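Side-chain contacts in reticulocyte-binding protein 2a (Plasmodium vivax, PDB 4Z8N), which probably binds receptors on red blood cells, including reticulocytes, through this helical erythrocyte-binding domain when the malaria parasite invades: residues Val83-Glu88 and Ile204-Glu209; Thr186-Val191 and Asn286-Leu291; Asp196-Ile201 and Ile292-Glu297; Leu212-Ile217 and Thr274-Glu279. All coordinates share one frame; numbering follows the deposited sequence.

All four contacts join helices of the erythrocyte-binding domain: contacts 1, 3 and 4 use helix 199-237, and contact 2 joins the helices before and after it. Contacts 2 and 3 are closest, centres about 8 Å apart, and Leu291 packs on Ile201. Contact 1 lies about 11 Å from contact 2, centre to centre, with Ile204 packed on Leu287 and Tyr288. It meets contact 3, centres about 14 Å apart, through the probable hydrogen bond of Glu88 OE2 with Thr200 OG1 (2.6 Å). Contact 4 joins the same helices as contact 3, about 25 Å from it between centres. Glu120, a calcium ligand in another crystal of this protein but without calcium here, takes part in none.

Contact 1: residues Val83-Glu88 and Ile204-Glu209; sequences VLEYPE and INFLQE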
loop_
_atom_site.group_PDB
_atom_site.type_symbol
_atom_site.label_atom_id
_atom_site.label_comp_id
_atom_site.label_asym_id
_atom_site.label_seq_id
_atom_site.Cartn_x
_atom_site.Cartn_y
_atom_site.Cartn_z
ATOM N N VAL A 83 0.824 9.634 -22.496
ATOM C CA VAL A 83 1.335 10.699 -23.356
ATOM C C VAL A 83 2.687 11.208 -22.856
ATOM O O VAL A 83 3.608 11.440 -23.642
ATOM C CB VAL A 83 0.355 11.891 -23.442
ATOM C CG1 VAL A 83 0.915 12.976 -24.352
ATOM C CG2 VAL A 83 -1.006 11.432 -23.942
ATOM N N LEU A 84 2.802 11.369 -21.542
ATOM C CA LEU A 84 4.011 11.912 -20.934
ATOM C C LEU A 84 5.179 10.928 -20.964
ATOM O O LEU A 84 6.341 11.334 -20.890
ATOM C CB LEU A 84 3.729 12.335 -19.490
ATOM C CG LEU A 84 2.726 13.472 -19.296
ATOM C CD1 LEU A 84 2.388 13.633 -17.823
ATOM C CD2 LEU A 84 3.270 14.776 -19.866
ATOM N N GLU A 85 4.872 9.638 -21.069
ATOM C CA GLU A 85 5.908 8.606 -21.089
ATOM C C GLU A 85 6.375 8.307 -22.504
ATOM O O GLU A 85 7.506 7.866 -22.718
ATOM C CB GLU A 85 5.404 7.321 -20.431
ATOM C CG GLU A 85 5.299 7.400 -18.919
ATOM C CD GLU A 85 4.884 6.080 -18.299
ATOM O OE1 GLU A 85 4.440 5.183 -19.047
ATOM O OE2 GLU A 85 5.013 5.938 -17.066
ATOM N N TYR A 86 5.496 8.546 -23.470
ATOM C CA TYR A 86 5.821 8.309 -24.869
ATOM C C TYR A 86 5.494 9.521 -25.736
ATOM O O TYR A 86 4.637 9.441 -26.614
ATOM C CB TYR A 86 5.073 7.074 -25.380
ATOM C CG TYR A 86 5.417 5.803 -24.630
ATOM C CD1 TYR A 86 4.728 5.443 -23.479
ATOM C CD2 TYR A 86 6.437 4.970 -25.070
ATOM C CE1 TYR A 86 5.042 4.285 -22.790
ATOM C CE2 TYR A 86 6.758 3.810 -24.388
ATOM C CZ TYR A 86 6.059 3.473 -23.250
ATOM O OH TYR A 86 6.377 2.319 -22.570
ATOM N N PRO A 87 6.184 10.652 -25.495
ATOM C CA PRO A 87 5.858 11.884 -26.222
ATOM C C PRO A 87 6.247 11.835 -27.697
ATOM O O PRO A 87 5.545 12.409 -28.530
ATOM C CB PRO A 87 6.675 12.951 -25.485
ATOM C CG PRO A 87 7.833 12.207 -24.915
ATOM C CD PRO A 87 7.305 10.845 -24.555
ATOM N N GLU A 88 7.353 11.165 -28.007
ATOM C CA GLU A 88 7.841 11.091 -29.377
ATOM C C GLU A 88 6.865 10.315 -30.256
ATOM O O GLU A 88 6.567 10.725 -31.376
ATOM C CB GLU A 88 9.228 10.444 -29.425
ATOM C CG GLU A 88 10.272 11.110 -28.534
ATOM C CD GLU A 88 10.410 10.441 -27.172
ATOM O OE1 GLU A 88 9.470 9.734 -26.750
ATOM O OE2 GLU A 88 11.467 10.612 -26.527
ATOM N N ILE A 204 12.213 12.003 -19.521
ATOM C CA ILE A 204 13.201 11.405 -18.624
ATOM C C ILE A 204 13.013 11.934 -17.206
ATOM O O ILE A 204 12.905 11.189 -16.225
ATOM C CB ILE A 204 14.628 11.721 -19.118
ATOM C CG1 ILE A 204 14.935 10.933 -20.384
ATOM C CG2 ILE A 204 15.666 11.427 -18.069
ATOM C CD1 ILE A 204 16.297 11.225 -20.956
ATOM N N ASN A 205 13.018 13.255 -17.144
ATOM C CA ASN A 205 12.590 14.070 -16.026
ATOM C C ASN A 205 11.274 13.677 -15.362
ATOM O O ASN A 205 11.227 13.582 -14.148
ATOM C CB ASN A 205 12.535 15.472 -16.586
ATOM C CG ASN A 205 13.834 16.206 -16.417
ATOM O OD1 ASN A 205 13.974 16.889 -15.417
ATOM N ND2 ASN A 205 14.892 15.784 -17.179
ATOM N N PHE A 206 10.224 13.422 -16.141
ATOM C CA PHE A 206 8.957 12.934 -15.579
ATOM C C PHE A 206 9.022 11.489 -15.054
ATOM O O PHE A 206 8.506 11.173 -13.973
ATOM C CB PHE A 206 7.861 13.038 -16.633
ATOM C CG PHE A 206 6.583 12.353 -16.255
ATOM C CD1 PHE A 206 5.728 12.923 -15.328
ATOM C CD2 PHE A 206 6.226 11.151 -16.843
ATOM C CE1 PHE A 206 4.550 12.306 -14.988
ATOM C CE2 PHE A 206 5.048 10.529 -16.508
ATOM C CZ PHE A 206 4.208 11.106 -15.579
ATOM N N LEU A 207 9.636 10.615 -15.847
ATOM C CA LEU A 207 9.762 9.198 -15.511
ATOM C C LEU A 207 10.648 8.956 -14.283
ATOM O O LEU A 207 10.281 8.185 -13.402
ATOM C CB LEU A 207 10.306 8.423 -16.709
ATOM C CG LEU A 207 10.271 6.902 -16.597
ATOM C CD1 LEU A 207 8.918 6.426 -16.101
ATOM C CD2 LEU A 207 10.577 6.299 -17.938
ATOM N N GLN A 208 11.721 9.733 -14.149
ATOM C CA GLN A 208 12.558 9.741 -12.958
ATOM C C GLN A 208 11.768 10.167 -11.744
ATOM O O GLN A 208 11.919 9.613 -10.696
ATOM C CB GLN A 208 13.784 10.649 -13.085
ATOM C CG GLN A 208 14.924 10.100 -13.900
ATOM C CD GLN A 208 16.018 11.100 -14.205
ATOM O OE1 GLN A 208 17.021 10.750 -14.744
ATOM N NE2 GLN A 208 15.810 12.331 -13.871
ATOM N N GLU A 209 10.934 11.178 -11.894
ATOM C CA GLU A 209 10.178 11.650 -10.730
ATOM C C GLU A 209 9.120 10.651 -10.261
ATOM O O GLU A 209 8.950 10.444 -9.058
ATOM C CB GLU A 209 9.508 12.994 -11.018
ATOM C CG GLU A 209 8.917 13.689 -9.779
ATOM C CD GLU A 209 8.692 15.176 -10.002
ATOM O OE1 GLU A 209 9.142 15.678 -11.053
ATOM O OE2 GLU A 209 8.067 15.840 -9.143
#
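With chi1 at 170° the ring of Phe206 is carried anti to its backbone N and out toward helix 71-85, where the backbone of Leu84 puts CB over one face of that ring; chi1 of -64° and the rest of the leucine chain bring CD1 over the same face. Leu84 CB stands 3.7 Å from Phe206 CE2 and 4.0 Å from the ring centroid, 22° off the normal: a CH-pi contact displaced toward the rim. Further along the same leucine, CD1 lies 3.8 Å from Phe206 CE1 and equally close to CZ, and the two side chains cross at about a right angle. Glu85 comes in at the edge, its CG in the ring plane and 4.0 Å from Phe206 CE2. This is the last turn of helix 71-85 docking on the side of helix 199-237 within the all-helical Rh5-type domain; at Tyr86 the backbone leaves helical geometry. Helix 94-115 adds to the aromatic surroundings, with Tyr104 edge-to-face to Phe206 and the Tyr97 hydroxyl bonded to Leu84 O. The Glu85 chain runs extended beyond CG and crosses Leu207, bringing OE2 to 4.1 Å from Leu207 CD1. That carboxylate oxygen forms a salt bridge with Lys280 of helix 246-297, which probably offsets the nearby like charge of Glu210 and keeps Glu85 ionised.

Contact 2: residues Thr186-Val191 and Asn286-Leu291; sequences TLMLKV and NLYNKL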
loop_
_atom_site.group_PDB
_atom_site.type_symbol
_atom_site.label_atom_id
_atom_site.label_comp_id
_atom_site.label_asym_id
_atom_site.label_seq_id
_atom_site.Cartn_x
_atom_site.Cartn_y
_atom_site.Cartn_z
ATOM N N THR A 186 20.552 14.340 -10.978
ATOM C CA THR A 186 21.702 15.232 -10.966
ATOM C C THR A 186 22.324 15.342 -12.354
ATOM O O THR A 186 22.660 16.433 -12.812
ATOM C CB THR A 186 22.761 14.746 -9.966
ATOM O OG1 THR A 186 22.211 14.770 -8.643
ATOM C CG2 THR A 186 23.994 15.631 -10.022
ATOM N N LEU A 187 22.468 14.203 -13.021
ATOM C CA LEU A 187 22.995 14.162 -14.378
ATOM C C LEU A 187 22.159 15.008 -15.342
ATOM O O LEU A 187 22.704 15.743 -16.168
ATOM C CB LEU A 187 23.063 12.716 -14.868
ATOM C CG LEU A 187 23.471 12.508 -16.327
ATOM C CD1 LEU A 187 24.903 12.970 -16.558
ATOM C CD2 LEU A 187 23.298 11.051 -16.723
ATOM N N MET A 188 20.837 14.909 -15.227
ATOM C CA MET A 188 19.934 15.643 -16.112
ATOM C C MET A 188 19.983 17.151 -15.863
ATOM O O MET A 188 19.700 17.939 -16.766
ATOM C CB MET A 188 18.499 15.131 -15.963
ATOM C CG MET A 188 18.276 13.737 -16.531
ATOM S SD MET A 188 18.778 13.565 -18.259
ATOM C CE MET A 188 17.638 14.690 -19.063
ATOM N N LEU A 189 20.342 17.552 -14.646
ATOM C CA LEU A 189 20.559 18.966 -14.352
ATOM C C LEU A 189 21.754 19.483 -15.146
ATOM O O LEU A 189 21.782 20.641 -15.563
ATOM C CB LEU A 189 20.787 19.193 -12.857
ATOM C CG LEU A 189 19.611 18.969 -11.905
ATOM C CD1 LEU A 189 20.052 19.217 -10.471
ATOM C CD2 LEU A 189 18.435 19.864 -12.272
ATOM N N LYS A 190 22.743 18.618 -15.349
ATOM C CA LYS A 190 23.908 18.980 -16.147
ATOM C C LYS A 190 23.558 18.963 -17.635
ATOM O O LYS A 190 24.085 19.755 -18.415
ATOM C CB LYS A 190 25.079 18.034 -15.861
ATOM C CG LYS A 190 26.387 18.463 -16.501
ATOM C CD LYS A 190 26.798 19.844 -16.022
ATOM C CE LYS A 190 27.615 20.571 -17.071
ATOM N NZ LYS A 190 27.902 21.973 -16.667
ATOM N N VAL A 191 22.663 18.055 -18.017
ATOM C CA VAL A 191 22.214 17.937 -19.402
ATOM C C VAL A 191 21.474 19.194 -19.859
ATOM O O VAL A 191 21.710 19.701 -20.960
ATOM C CB VAL A 191 21.298 16.710 -19.593
ATOM C CG1 VAL A 191 20.651 16.731 -20.969
ATOM C CG2 VAL A 191 22.082 15.425 -19.386
ATOM N N ASN A 286 15.565 3.237 -22.253
ATOM C CA ASN A 286 15.328 3.562 -23.655
ATOM C C ASN A 286 15.332 5.069 -23.888
ATOM O O ASN A 286 15.834 5.543 -24.907
ATOM C CB ASN A 286 14.003 2.963 -24.129
ATOM C CG ASN A 286 14.075 1.463 -24.312
ATOM O OD1 ASN A 286 15.113 0.922 -24.695
ATOM N ND2 ASN A 286 12.969 0.780 -24.044
ATOM N N LEU A 287 14.766 5.811 -22.940
ATOM C CA LEU A 287 14.748 7.269 -23.006
ATOM C C LEU A 287 16.162 7.839 -22.944
ATOM O O LEU A 287 16.489 8.778 -23.669
ATOM C CB LEU A 287 13.896 7.845 -21.873
ATOM C CG LEU A 287 12.385 7.891 -22.124
ATOM C CD1 LEU A 287 11.643 8.204 -20.841
ATOM C CD2 LEU A 287 12.055 8.926 -23.187
ATOM N N TYR A 288 16.995 7.267 -22.078
ATOM C CA TYR A 288 18.399 7.662 -21.989
ATOM C C TYR A 288 19.118 7.453 -23.322
ATOM O O TYR A 288 19.861 8.322 -23.775
ATOM C CB TYR A 288 19.120 6.877 -20.893
ATOM C CG TYR A 288 18.860 7.354 -19.478
ATOM C CD1 TYR A 288 18.667 8.700 -19.194
ATOM C CD2 TYR A 288 18.822 6.451 -18.425
ATOM C CE1 TYR A 288 18.436 9.131 -17.896
ATOM C CE2 TYR A 288 18.594 6.871 -17.127
ATOM C CZ TYR A 288 18.401 8.209 -16.867
ATOM O OH TYR A 288 18.171 8.618 -15.572
ATOM N N ASN A 289 18.895 6.296 -23.940
ATOM C CA ASN A 289 19.526 5.978 -25.219
ATOM C C ASN A 289 19.047 6.880 -26.351
ATOM O O ASN A 289 19.814 7.215 -27.253
ATOM C CB ASN A 289 19.278 4.513 -25.585
ATOM C CG ASN A 289 20.286 3.578 -24.947
ATOM O OD1 ASN A 289 21.429 3.481 -25.396
ATOM N ND2 ASN A 289 19.869 2.885 -23.898
ATOM N N LYS A 290 17.778 7.264 -26.301
ATOM C CA LYS A 290 17.221 8.180 -27.287
ATOM C C LYS A 290 17.905 9.540 -27.179
ATOM O O LYS A 290 18.241 10.160 -28.188
ATOM C CB LYS A 290 15.707 8.317 -27.097
ATOM C CG LYS A 290 15.047 9.375 -27.967
ATOM C CD LYS A 290 14.951 8.940 -29.418
ATOM C CE LYS A 290 14.163 9.952 -30.233
ATOM N NZ LYS A 290 14.014 9.533 -31.651
ATOM N N LEU A 291 18.123 9.988 -25.945
ATOM C CA LEU A 291 18.755 11.280 -25.695
ATOM C C LEU A 291 20.206 11.299 -26.166
ATOM O O LEU A 291 20.712 12.337 -26.595
ATOM C CB LEU A 291 18.682 11.632 -24.204
ATOM C CG LEU A 291 19.230 13.011 -23.822
ATOM C CD1 LEU A 291 18.596 14.094 -24.684
ATOM C CD2 LEU A 291 19.003 13.300 -22.348
#
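This is a thin apolar bridge between helix 168-194 and helix 246-297 near one end of the domain, made by the ends of Met188, Val191 and Leu291 with the rim of Tyr288. The short helical segments run in nearly the same direction, at 23°, but their axes stay 13.7 Å apart, so the gap is bridged by side-chain ends meeting between the helices. Leu291 CD2 is the methyl both partners reach: Met188 CE meets it at 3.8 Å and Val191 CG1 at 4.0 Å, each tip to tip. Met188 gets there by bending at chi2 and chi3, which also brings its sulfur alongside, SD being 4.1 Å from Leu291 CD2. Helix 199-237, which follows helix 168-194 in the bundle, packs against both partners, consistent with the wide spacing: Asn205 touches Met188, and Ile204 touches Leu287 and Tyr288. On the Tyr288 ring the sulfur lies at the edge, near the ring plane, with Met188 SD 4.5 Å from Tyr288 CE1, a loose approach. Leu291 CG is anti to its backbone N (chi1 -176°), which sends the isobutyl group across toward helix 168-194, while the Tyr288 hydroxyl ends beside the side-chain amide of Gln208.

Contact 3: residues Asp196-Ile201 and Ile292-Glu297; sequences DNNVTI and ITYVSE
Thr200 and Tyr294 make the van der Waals part of this contact, their side chains meeting at a slant. Thr200 OG1 is 3.5 Å from Tyr294 CE2, approaching the ring obliquely, and Thr200 CB lies 4.0 Å from the same carbon. With chi1 at -63° the threonine oxygen sits beside its own backbone N, on the side where the tyrosine ring lies. Asn198 takes part more distantly, its OD1 4.4 Å from Tyr294 CE2. The phenol hydroxyl passes the threonine rather than binding it: Tyr294 OH and Thr200 OG1 are 3.9 Å apart.

The hydrogen bonds are made by Asn198 and Thr200. Asn198 is the N-cap of helix 199-237. Its OD1 accepts from Ile201 N at 3.0 Å with an N-H...O angle of 158°, the donor lying 40° out of the carbonyl plane. A second bond, Asn198 ND2 to Asp196 O at 3.2 Å, is weak but ties the amide back to the preceding turn, so both ends of the group are engaged. Thr200 OG1 has its own partner, the carboxylate of Glu88, which helps to hold the threonine where the ring meets it.

Around this, the capped start of helix 199-237 follows the turn from helix 168-194. Ile201 packs on Met188 and Val191 of that helix, while Thr200 touches Lys290 and Leu291, one turn before Tyr294 on helix 246-297, the last long helix, close to the C-terminus of the chain.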
loop_
_atom_site.group_PDB
_atom_site.type_symbol
_atom_site.label_atom_id
_atom_site.label_comp_id
_atom_site.label_asym_id
_atom_site.label_seq_id
_atom_site.Cartn_x
_atom_site.Cartn_y
_atom_site.Cartn_z
ATOM N N ASP A 196 19.556 22.039 -25.462
ATOM C CA ASP A 196 18.258 22.698 -25.533
ATOM C C ASP A 196 17.149 21.712 -25.171
ATOM O O ASP A 196 17.187 20.547 -25.570
ATOM C CB ASP A 196 18.029 23.285 -26.925
ATOM C CG ASP A 196 19.001 24.404 -27.252
ATOM O OD1 ASP A 196 19.030 25.404 -26.505
ATOM O OD2 ASP A 196 19.741 24.280 -28.250
ATOM N N ASN A 197 16.173 22.184 -24.401
ATOM C CA ASN A 197 15.106 21.332 -23.889
ATOM C C ASN A 197 14.269 20.699 -24.998
ATOM O O ASN A 197 13.997 21.326 -26.016
ATOM C CB ASN A 197 14.202 22.135 -22.952
ATOM C CG ASN A 197 13.264 21.254 -22.148
ATOM O OD1 ASN A 197 13.459 20.041 -22.053
ATOM N ND2 ASN A 197 12.239 21.863 -21.563
ATOM N N ASN A 198 13.878 19.445 -24.793
ATOM C CA ASN A 198 13.011 18.739 -25.731
ATOM C C ASN A 198 12.128 17.744 -24.986
ATOM O O ASN A 198 12.276 17.566 -23.777
ATOM C CB ASN A 198 13.835 18.027 -26.808
ATOM C CG ASN A 198 14.909 17.125 -26.227
ATOM O OD1 ASN A 198 14.619 16.041 -25.719
ATOM N ND2 ASN A 198 16.159 17.565 -26.309
ATOM N N VAL A 199 11.215 17.093 -25.703
ATOM C CA VAL A 199 10.254 16.194 -25.064
ATOM C C VAL A 199 10.917 14.943 -24.482
ATOM O O VAL A 199 10.439 14.388 -23.493
ATOM C CB VAL A 199 9.135 15.767 -26.043
ATOM C CG1 VAL A 199 8.240 16.954 -26.372
ATOM C CG2 VAL A 199 9.721 15.160 -27.312
ATOM N N THR A 200 12.017 14.504 -25.088
ATOM C CA THR A 200 12.758 13.355 -24.570
ATOM C C THR A 200 13.355 13.681 -23.203
ATOM O O THR A 200 13.274 12.880 -22.272
ATOM C CB THR A 200 13.877 12.914 -25.532
ATOM O OG1 THR A 200 13.300 12.483 -26.770
ATOM C CG2 THR A 200 14.686 11.767 -24.929
ATOM N N ILE A 201 13.945 14.866 -23.087
ATOM C CA ILE A 201 14.475 15.335 -21.811
ATOM C C ILE A 201 13.354 15.468 -20.785
ATOM O O ILE A 201 13.493 15.041 -19.638
ATOM C CB ILE A 201 15.204 16.689 -21.966
ATOM C CG1 ILE A 201 16.515 16.497 -22.733
ATOM C CG2 ILE A 201 15.470 17.325 -20.605
ATOM C CD1 ILE A 201 17.296 17.782 -22.952
ATOM N N ILE A 292 20.868 10.147 -26.087
ATOM C CA ILE A 292 22.252 10.021 -26.537
ATOM C C ILE A 292 22.390 10.401 -28.011
ATOM O O ILE A 292 23.355 11.062 -28.400
ATOM C CB ILE A 292 22.788 8.588 -26.316
ATOM C CG1 ILE A 292 22.927 8.296 -24.822
ATOM C CG2 ILE A 292 24.131 8.399 -26.998
ATOM C CD1 ILE A 292 23.431 6.904 -24.513
ATOM N N THR A 293 21.410 10.008 -28.822
ATOM C CA THR A 293 21.426 10.318 -30.250
ATOM C C THR A 293 21.359 11.823 -30.494
ATOM O O THR A 293 21.975 12.335 -31.429
ATOM C CB THR A 293 20.260 9.637 -30.998
ATOM O OG1 THR A 293 19.015 10.212 -30.581
ATOM C CG2 THR A 293 20.248 8.140 -30.720
ATOM N N TYR A 294 20.607 12.527 -29.651
ATOM C CA TYR A 294 20.535 13.985 -29.723
ATOM C C TYR A 294 21.894 14.613 -29.427
ATOM O O TYR A 294 22.412 15.400 -30.218
ATOM C CB TYR A 294 19.494 14.532 -28.741
ATOM C CG TYR A 294 18.054 14.372 -29.175
ATOM C CD1 TYR A 294 17.515 15.176 -30.174
ATOM C CD2 TYR A 294 17.224 13.435 -28.570
ATOM C CE1 TYR A 294 16.196 15.040 -30.569
ATOM C CE2 TYR A 294 15.903 13.292 -28.958
ATOM C CZ TYR A 294 15.395 14.096 -29.957
ATOM O OH TYR A 294 14.082 13.956 -30.345
ATOM N N VAL A 295 22.460 14.255 -28.277
ATOM C CA VAL A 295 23.713 14.834 -27.805
ATOM C C VAL A 295 24.882 14.530 -28.739
ATOM O O VAL A 295 25.747 15.377 -28.961
ATOM C CB VAL A 295 24.064 14.323 -26.389
ATOM C CG1 VAL A 295 25.269 15.070 -25.830
ATOM C CG2 VAL A 295 22.870 14.468 -25.460
ATOM N N SER A 296 24.890 13.320 -29.289
ATOM C CA SER A 296 26.015 12.827 -30.077
ATOM C C SER A 296 26.337 13.690 -31.298
ATOM O O SER A 296 27.494 14.062 -31.509
ATOM C CB SER A 296 25.749 11.387 -30.525
ATOM O OG SER A 296 26.820 10.891 -31.309
ATOM N N GLU A 297 25.327 14.014 -32.098
ATOM C CA GLU A 297 25.588 14.719 -33.347
ATOM C C GLU A 297 25.524 16.240 -33.223
ATOM O O GLU A 297 25.808 16.952 -34.185
ATOM C CB GLU A 297 24.629 14.241 -34.435
ATOM C CG GLU A 297 24.919 12.822 -34.907
ATOM C CD GLU A 297 23.996 12.368 -36.016
ATOM O OE1 GLU A 297 22.999 13.069 -36.286
ATOM O OE2 GLU A 297 24.280 11.317 -36.630
#

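Contact 4: residues Leu212-Ile217 and Thr274-Glu279; sequences LDIITI and TAALKE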
loop_
_atom_site.group_PDB
_atom_site.type_symbol
_atom_site.label_atom_id
_atom_site.label_comp_id
_atom_site.label_asym_id
_atom_site.label_seq_id
_atom_site.Cartn_x
_atom_site.Cartn_y
_atom_site.Cartn_z
ATOM N N LEU A 212 10.727 7.790 -8.472
ATOM C CA LEU A 212 11.051 8.177 -7.104
ATOM C C LEU A 212 9.791 8.184 -6.235
ATOM O O LEU A 212 9.836 7.804 -5.065
ATOM C CB LEU A 212 11.739 9.547 -7.073
ATOM C CG LEU A 212 13.186 9.593 -7.583
ATOM C CD1 LEU A 212 13.690 11.026 -7.679
ATOM C CD2 LEU A 212 14.107 8.771 -6.695
ATOM N N ASP A 213 8.669 8.603 -6.817
ATOM C CA ASP A 213 7.386 8.612 -6.107
ATOM C C ASP A 213 6.920 7.204 -5.762
ATOM O O ASP A 213 6.397 6.961 -4.675
ATOM C CB ASP A 213 6.311 9.313 -6.939
ATOM C CG ASP A 213 6.502 10.811 -6.993
ATOM O OD1 ASP A 213 7.088 11.372 -6.042
ATOM O OD2 ASP A 213 6.066 11.427 -7.987
ATOM N N ILE A 214 7.095 6.287 -6.707
ATOM C CA ILE A 214 6.781 4.881 -6.485
ATOM C C ILE A 214 7.640 4.318 -5.354
ATOM O O ILE A 214 7.151 3.576 -4.501
ATOM C CB ILE A 214 6.995 4.051 -7.769
ATOM C CG1 ILE A 214 5.956 4.426 -8.827
ATOM C CG2 ILE A 214 6.912 2.569 -7.474
ATOM C CD1 ILE A 214 6.161 3.727 -10.156
ATOM N N ILE A 215 8.919 4.681 -5.343
ATOM C CA ILE A 215 9.829 4.236 -4.287
ATOM C C ILE A 215 9.390 4.772 -2.925
ATOM O O ILE A 215 9.423 4.048 -1.927
ATOM C CB ILE A 215 11.285 4.660 -4.586
ATOM C CG1 ILE A 215 11.824 3.852 -5.766
ATOM C CG2 ILE A 215 12.180 4.454 -3.368
ATOM C CD1 ILE A 215 13.254 4.159 -6.120
ATOM N N THR A 216 8.958 6.031 -2.892
ATOM C CA THR A 216 8.442 6.631 -1.663
ATOM C C THR A 216 7.257 5.835 -1.107
ATOM O O THR A 216 7.204 5.542 0.086
ATOM C CB THR A 216 8.021 8.094 -1.889
ATOM O OG1 THR A 216 9.174 8.872 -2.235
ATOM C CG2 THR A 216 7.398 8.675 -0.631
ATOM N N ILE A 217 6.316 5.481 -1.979
ATOM C CA ILE A 217 5.196 4.626 -1.592
ATOM C C ILE A 217 5.688 3.249 -1.140
ATOM O O ILE A 217 5.227 2.709 -0.134
ATOM C CB ILE A 217 4.196 4.448 -2.753
ATOM C CG1 ILE A 217 3.600 5.796 -3.155
ATOM C CG2 ILE A 217 3.087 3.486 -2.364
ATOM C CD1 ILE A 217 2.732 5.731 -4.397
ATOM N N THR A 274 7.265 -3.381 -7.199
ATOM C CA THR A 274 8.521 -3.778 -7.825
ATOM C C THR A 274 8.368 -3.976 -9.332
ATOM O O THR A 274 9.224 -3.561 -10.115
ATOM C CB THR A 274 9.059 -5.078 -7.198
ATOM O OG1 THR A 274 9.171 -4.912 -5.779
ATOM C CG2 THR A 274 10.422 -5.441 -7.779
ATOM N N ALA A 275 7.272 -4.615 -9.731
ATOM C CA ALA A 275 6.996 -4.867 -11.141
ATOM C C ALA A 275 6.783 -3.563 -11.903
ATOM O O ALA A 275 7.123 -3.456 -13.082
ATOM C CB ALA A 275 5.780 -5.769 -11.292
ATOM N N ALA A 276 6.208 -2.575 -11.226
ATOM C CA ALA A 276 5.981 -1.277 -11.845
ATOM C C ALA A 276 7.314 -0.587 -12.119
ATOM O O ALA A 276 7.504 0.017 -13.170
ATOM C CB ALA A 276 5.097 -0.412 -10.964
ATOM N N LEU A 277 8.241 -0.697 -11.175
ATOM C CA LEU A 277 9.568 -0.111 -11.334
ATOM C C LEU A 277 10.319 -0.709 -12.521
ATOM O O LEU A 277 11.020 0.002 -13.242
ATOM C CB LEU A 277 10.381 -0.291 -10.056
ATOM C CG LEU A 277 9.906 0.553 -8.875
ATOM C CD1 LEU A 277 10.698 0.201 -7.633
ATOM C CD2 LEU A 277 10.040 2.034 -9.201
ATOM N N LYS A 278 10.168 -2.016 -12.716
ATOM C CA LYS A 278 10.761 -2.707 -13.858
ATOM C C LYS A 278 10.235 -2.148 -15.175
ATOM O O LYS A 278 11.002 -1.906 -16.108
ATOM C CB LYS A 278 10.482 -4.211 -13.777
ATOM C CG LYS A 278 10.753 -4.984 -15.062
ATOM C CD LYS A 278 12.214 -4.905 -15.477
ATOM C CE LYS A 278 12.484 -5.778 -16.692
ATOM N NZ LYS A 278 13.692 -5.333 -17.436
ATOM N N GLU A 279 8.922 -1.951 -15.244
ATOM C CA GLU A 279 8.292 -1.397 -16.435
ATOM C C GLU A 279 8.816 0.004 -16.733
ATOM O O GLU A 279 9.180 0.309 -17.867
ATOM C CB GLU A 279 6.770 -1.361 -16.276
ATOM C CG GLU A 279 6.049 -0.711 -17.448
ATOM C CD GLU A 279 4.886 0.163 -17.014
ATOM O OE1 GLU A 279 4.117 -0.265 -16.127
ATOM O OE2 GLU A 279 4.741 1.280 -17.555
#
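Behind the meeting of Ile214 with Leu277, the shortest sound polar bond is a backbone one, Thr216 N to Leu212 O at 2.9 Å, which belongs to the regular helix carrying Ile214 and Ile215. Across the contact everything is hydrocarbon. The segments of helix 199-237 and helix 246-297 run antiparallel, 169° between their directions, with axes 10.3 Å apart, and the backbones come nearest at Ile214 and Leu277.

Ile214 CG2 does most of the touching. It lies 3.6 Å from Leu277 CD2 and 3.9 Å from Leu277 CG, and the two side chains slide past one another in opposite directions. In Ile214, chi1 of -68° puts CG1 beside the backbone N and turns CG2 anti to it, so the branch methyl faces the leucine while the ethyl arm runs on toward the alanine. The end of that arm, Ile214 CD1, lies 4.3 Å from Ala276 CB. On the next residue along the helix, Ile215 CG1 approaches the other leucine methyl, with Leu277 CD1 4.3 Å away, so the two isoleucines each take one branch of Leu277.

Other parts of the chain close in around the edges. Tyr7 near the N-terminus touches both Ile214 and Ala276, and helix 168-194 meets Leu277 through Leu174 and Ile215 through Leu181. Glu279 turns to Arg6 in a salt bridge.

With all four touching residues buried, the pairing of these antiparallel helices rests here on hydrophobic burial and on the fit of branched side chains, with no directional bond between the segments to fix their register.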